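Probable 2-phosphosulfolactate phosphatase (Clostridium acetobutylicum, PDB 1VR0) probably catalyses the magnesium-dependent hydrolysis of (2R)-O-phospho-3-sulfolactate to (2R)-3-sulfolactate and phosphate. Local coordinates at residues A120-G123 with S124-A127; K205-V208 with K209-K212. One frame throughout, in Å; residues are numbered along the deposited sequence.

Contact 1 of 2, residues A120-G123 with S124-A127; sequences AIKG and SETA
At Ser-124 the chain passes from helix 117-123 into a type I beta turn that runs to Ala-127; Ser-124 N donates to Ile-121 O at 3.1 Å, an i to i+3 bond in which the N lies well above the carbonyl plane. One residue further back, Ala-120 O receives the hydroxyl of the same serine. Ser-124 OG stands beside its own backbone N (chi1 -46°), which carries the oxygen back over the helix terminus to lie 2.7 Å from Ala-120 O, close to the line of that C=O bond. A short side chain thus occupies a carbonyl at the C-terminal end of the helix, and the hydroxyl of this buried serine finds its acceptor four residues back, in the helix itself.

The turn is closed by Ala-127 N, which donates to Ser-124 O at 2.9 Å. A water adds a second link across the junction: it donates to Gly-123 O at 2.7 Å and accepts from Thr-126 N at 3.0 Å, joining the Gly-123 carbonyl to the turn.

On the outer side Lys-122 and Glu-125 run side by side in the same direction, and Lys-122 NZ reaches Glu-125 OE2 only as a long salt bridge of 4.0 Å. Both ends are also hydrogen-bonded to Tyr-241, whose hydroxyl bridges the two oppositely charged groups.

The inner side faces the mixed sheet: Ala-120, Ile-121 and Ser-124 lean on Val-36 of strand 33-37, while Ile-121 and Ser-124 also touch Ile-132 and Ile-130, respectively, of strand 129-133, the strand into which this loop leads.

Contact 2 of 2, residues K205-V208 with K209-K212; sequences KGFV and KYAK
Tyr-210 and Phe-207 form a T-shaped aromatic pair at the exit of the short helix 205-208, where a type I beta turn from Val-208 to Ala-211 leads toward helix 212-219. The tyrosine presents its edge to the phenylalanine face, with the ring planes at 79° and the centroids 5.5 Å apart. Tyr-210 CD2 does the touching: it sits over one face of the Phe-207 ring, displaced toward the rim, and comes within 3.8 Å of Phe-207 CD1. The two first torsions differ, Phe-207 CG being anti to its backbone N (chi1 -168°) and Tyr-210 CG lying next to its own, and this lets side chains three residues apart cross at about a right angle.

Phe-207 is buried against Ile-165 and Ile-169 of helix 165-181, and its ring also makes an edge-to-face pair with Tyr-196 of the second subunit. The contact therefore belongs partly to the dimer interface, where Lys-212 N is hydrogen-bonded to Asp-189 OD1 of that subunit.

In the backbone, Tyr-210 N donates to Phe-207 O at 3.1 Å, whereas the bond from Lys-209 N to Gly-206 O is weak. The extended Lys-209 chain runs back alongside the helix, its CG 3.6 Å from Lys-205 O. Val-208 packs on Phe-226 of helix 223-229 and on Leu-40, a residue of the (2R)-3-sulfolactic acid pocket. The turn closes with Ala-211 N donating to Val-208 O at 2.7 Å, and Ala-211 CB lies 3.2 Å from that same oxygen.

How the contacts relate
From the N terminus, contact 1 comes first, where the loop after helix 117-123 leads to strand 129-133 and is held against the mixed sheet. The chain then passes through strand 152-156, helix 165-181 and helix 189-199 before contact 2 closes the turn between helices 205-208 and 212-219. The two are in series, neither nesting nor crossing, and both are local turns following a helix. The centres of contacts 1 and 2 lie about 27 Å apart, on opposite sides of the chain's centre. Their nearest atoms are about 16 Å apart, with no touch. Contact 1 joins a helix to its sheet, whereas contact 2 joins two successive helices at the dimer interface.

Contact 1 of 2, residues A120-G123 with S124-A127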
loop_
_atom_site.group_PDB
_atom_site.type_symbol
_atom_site.label_atom_id
_atom_site.label_comp_id
_atom_site.label_asym_id
_atom_site.label_seq_id
_atom_site.Cartn_x
_atom_site.Cartn_y
_atom_site.Cartn_z
ATOM N N ALA A 120 10.056 12.196 -1.874
ATOM C CA ALA A 120 10.319 10.807 -2.230
ATOM C C ALA A 120 11.782 10.608 -2.728
ATOM O O ALA A 120 12.427 9.574 -2.451
ATOM C CB ALA A 120 9.339 10.350 -3.299
ATOM N N ILE A 121 12.288 11.596 -3.473
ATOM C CA ILE A 121 13.647 11.514 -4.023
ATOM C C ILE A 121 14.665 11.525 -2.875
ATOM O O ILE A 121 15.436 10.593 -2.704
ATOM C CB ILE A 121 13.925 12.638 -5.082
ATOM C CG1 ILE A 121 13.045 12.424 -6.308
ATOM C CG2 ILE A 121 15.369 12.598 -5.531
ATOM C CD1 ILE A 121 12.908 13.655 -7.234
ATOM N N LYS A 122 14.598 12.545 -2.046
ATOM C CA LYS A 122 15.424 12.601 -0.849
ATOM C C LYS A 122 15.275 11.379 0.041
ATOM O O LYS A 122 16.253 10.928 0.618
ATOM C CB LYS A 122 15.101 13.875 -0.046
ATOM C CG LYS A 122 15.406 15.203 -0.793
ATOM C CD LYS A 122 16.881 15.289 -1.229
ATOM C CE LYS A 122 17.552 16.597 -0.824
ATOM N NZ LYS A 122 19.027 16.357 -0.678
ATOM N N GLY A 123 14.059 10.848 0.167
ATOM C CA GLY A 123 13.807 9.671 1.017
ATOM C C GLY A 123 14.432 8.366 0.545
ATOM O O GLY A 123 14.520 7.415 1.307
ATOM N N SER A 124 14.871 8.337 -0.714
ATOM C CA SER A 124 15.499 7.166 -1.319
ATOM C C SER A 124 17.043 7.202 -1.337
ATOM O O SER A 124 17.673 6.299 -1.916
ATOM C CB SER A 124 14.956 7.016 -2.724
ATOM O OG SER A 124 13.530 7.164 -2.701
ATOM N N GLU A 125 17.648 8.184 -0.658
ATOM C CA GLU A 125 19.116 8.371 -0.671
ATOM C C GLU A 125 19.968 7.114 -0.499
ATOM O O GLU A 125 21.070 7.038 -1.046
ATOM C CB GLU A 125 19.558 9.355 0.412
ATOM C CG GLU A 125 19.011 10.739 0.189
ATOM C CD GLU A 125 20.053 11.796 0.341
ATOM O OE1 GLU A 125 20.635 11.821 1.465
ATOM O OE2 GLU A 125 20.267 12.575 -0.646
ATOM N N THR A 126 19.514 6.152 0.286
ATOM C CA THR A 126 20.385 5.018 0.587
ATOM C C THR A 126 20.424 3.967 -0.516
ATOM O O THR A 126 21.120 2.957 -0.360
ATOM C CB THR A 126 19.971 4.348 1.912
ATOM O OG1 THR A 126 18.548 4.076 1.892
ATOM C CG2 THR A 126 20.324 5.272 3.084
ATOM N N ALA A 127 19.655 4.166 -1.596
ATOM C CA ALA A 127 19.609 3.189 -2.678
ATOM C C ALA A 127 20.927 3.207 -3.416
ATOM O O ALA A 127 21.629 4.219 -3.395
ATOM C CB ALA A 127 18.478 3.515 -3.630
HETATM O O HOH W 1 16.953 6.308 1.874
#

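Contact 2 of 2, residues K205-V208 with K209-K212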
loop_
_atom_site.group_PDB
_atom_site.type_symbol
_atom_site.label_atom_id
_atom_site.label_comp_id
_atom_site.label_asym_id
_atom_site.label_seq_id
_atom_site.Cartn_x
_atom_site.Cartn_y
_atom_site.Cartn_z
ATOM N N LYS A 205 -4.848 6.644 -18.747
ATOM C CA LYS A 205 -5.766 7.801 -18.639
ATOM C C LYS A 205 -7.059 7.485 -17.899
ATOM O O LYS A 205 -7.437 8.180 -16.958
ATOM C CB LYS A 205 -6.187 8.265 -20.031
ATOM C CG LYS A 205 -5.527 9.510 -20.615
ATOM C CD LYS A 205 -6.100 9.693 -22.042
ATOM C CE LYS A 205 -5.761 11.038 -22.648
ATOM N NZ LYS A 205 -6.476 11.176 -23.983
ATOM N N GLY A 206 -7.744 6.443 -18.356
ATOM C CA GLY A 206 -9.072 6.132 -17.848
ATOM C C GLY A 206 -9.095 5.893 -16.353
ATOM O O GLY A 206 -9.935 6.409 -15.646
ATOM N N PHE A 207 -8.142 5.123 -15.863
ATOM C CA PHE A 207 -8.184 4.670 -14.503
ATOM C C PHE A 207 -7.668 5.731 -13.539
ATOM O O PHE A 207 -8.066 5.795 -12.389
ATOM C CB PHE A 207 -7.387 3.369 -14.402
ATOM C CG PHE A 207 -7.584 2.664 -13.134
ATOM C CD1 PHE A 207 -8.613 1.765 -12.996
ATOM C CD2 PHE A 207 -6.767 2.937 -12.044
ATOM C CE1 PHE A 207 -8.822 1.129 -11.775
ATOM C CE2 PHE A 207 -6.969 2.295 -10.811
ATOM C CZ PHE A 207 -7.976 1.393 -10.687
ATOM N N VAL A 208 -6.780 6.585 -14.011
ATOM C CA VAL A 208 -6.282 7.659 -13.178
ATOM C C VAL A 208 -7.426 8.591 -12.743
ATOM O O VAL A 208 -7.386 9.185 -11.664
ATOM C CB VAL A 208 -5.202 8.470 -13.913
ATOM C CG1 VAL A 208 -4.790 9.715 -13.087
ATOM C CG2 VAL A 208 -3.987 7.607 -14.200
ATOM N N LYS A 209 -8.454 8.710 -13.581
ATOM C CA LYS A 209 -9.600 9.556 -13.225
ATOM C C LYS A 209 -10.296 9.154 -11.907
ATOM O O LYS A 209 -11.032 9.942 -11.357
ATOM C CB LYS A 209 -10.587 9.641 -14.374
ATOM C CG LYS A 209 -9.965 10.333 -15.541
ATOM C CD LYS A 209 -10.898 10.431 -16.695
ATOM C CE LYS A 209 -10.191 10.926 -17.924
ATOM N NZ LYS A 209 -11.094 10.835 -19.061
ATOM N N TYR A 210 -10.021 7.949 -11.391
ATOM C CA TYR A 210 -10.495 7.532 -10.061
ATOM C C TYR A 210 -9.615 8.028 -8.913
ATOM O O TYR A 210 -10.023 7.952 -7.776
ATOM C CB TYR A 210 -10.609 6.001 -9.983
ATOM C CG TYR A 210 -11.553 5.430 -11.018
ATOM C CD1 TYR A 210 -12.868 5.867 -11.088
ATOM C CD2 TYR A 210 -11.139 4.460 -11.941
ATOM C CE1 TYR A 210 -13.747 5.391 -12.050
ATOM C CE2 TYR A 210 -12.037 3.968 -12.949
ATOM C CZ TYR A 210 -13.325 4.456 -12.984
ATOM O OH TYR A 210 -14.244 4.023 -13.907
ATOM N N ALA A 211 -8.412 8.524 -9.203
ATOM C CA ALA A 211 -7.532 9.038 -8.155
ATOM C C ALA A 211 -8.096 10.301 -7.530
ATOM O O ALA A 211 -8.566 11.170 -8.239
ATOM C CB ALA A 211 -6.145 9.318 -8.707
ATOM N N LYS A 212 -8.008 10.415 -6.210
ATOM C CA LYS A 212 -8.447 11.617 -5.488
ATOM C C LYS A 212 -7.716 12.844 -6.044
ATOM O O LYS A 212 -8.315 13.860 -6.269
ATOM C CB LYS A 212 -8.185 11.433 -3.985
ATOM C CG LYS A 212 -8.835 12.439 -3.071
#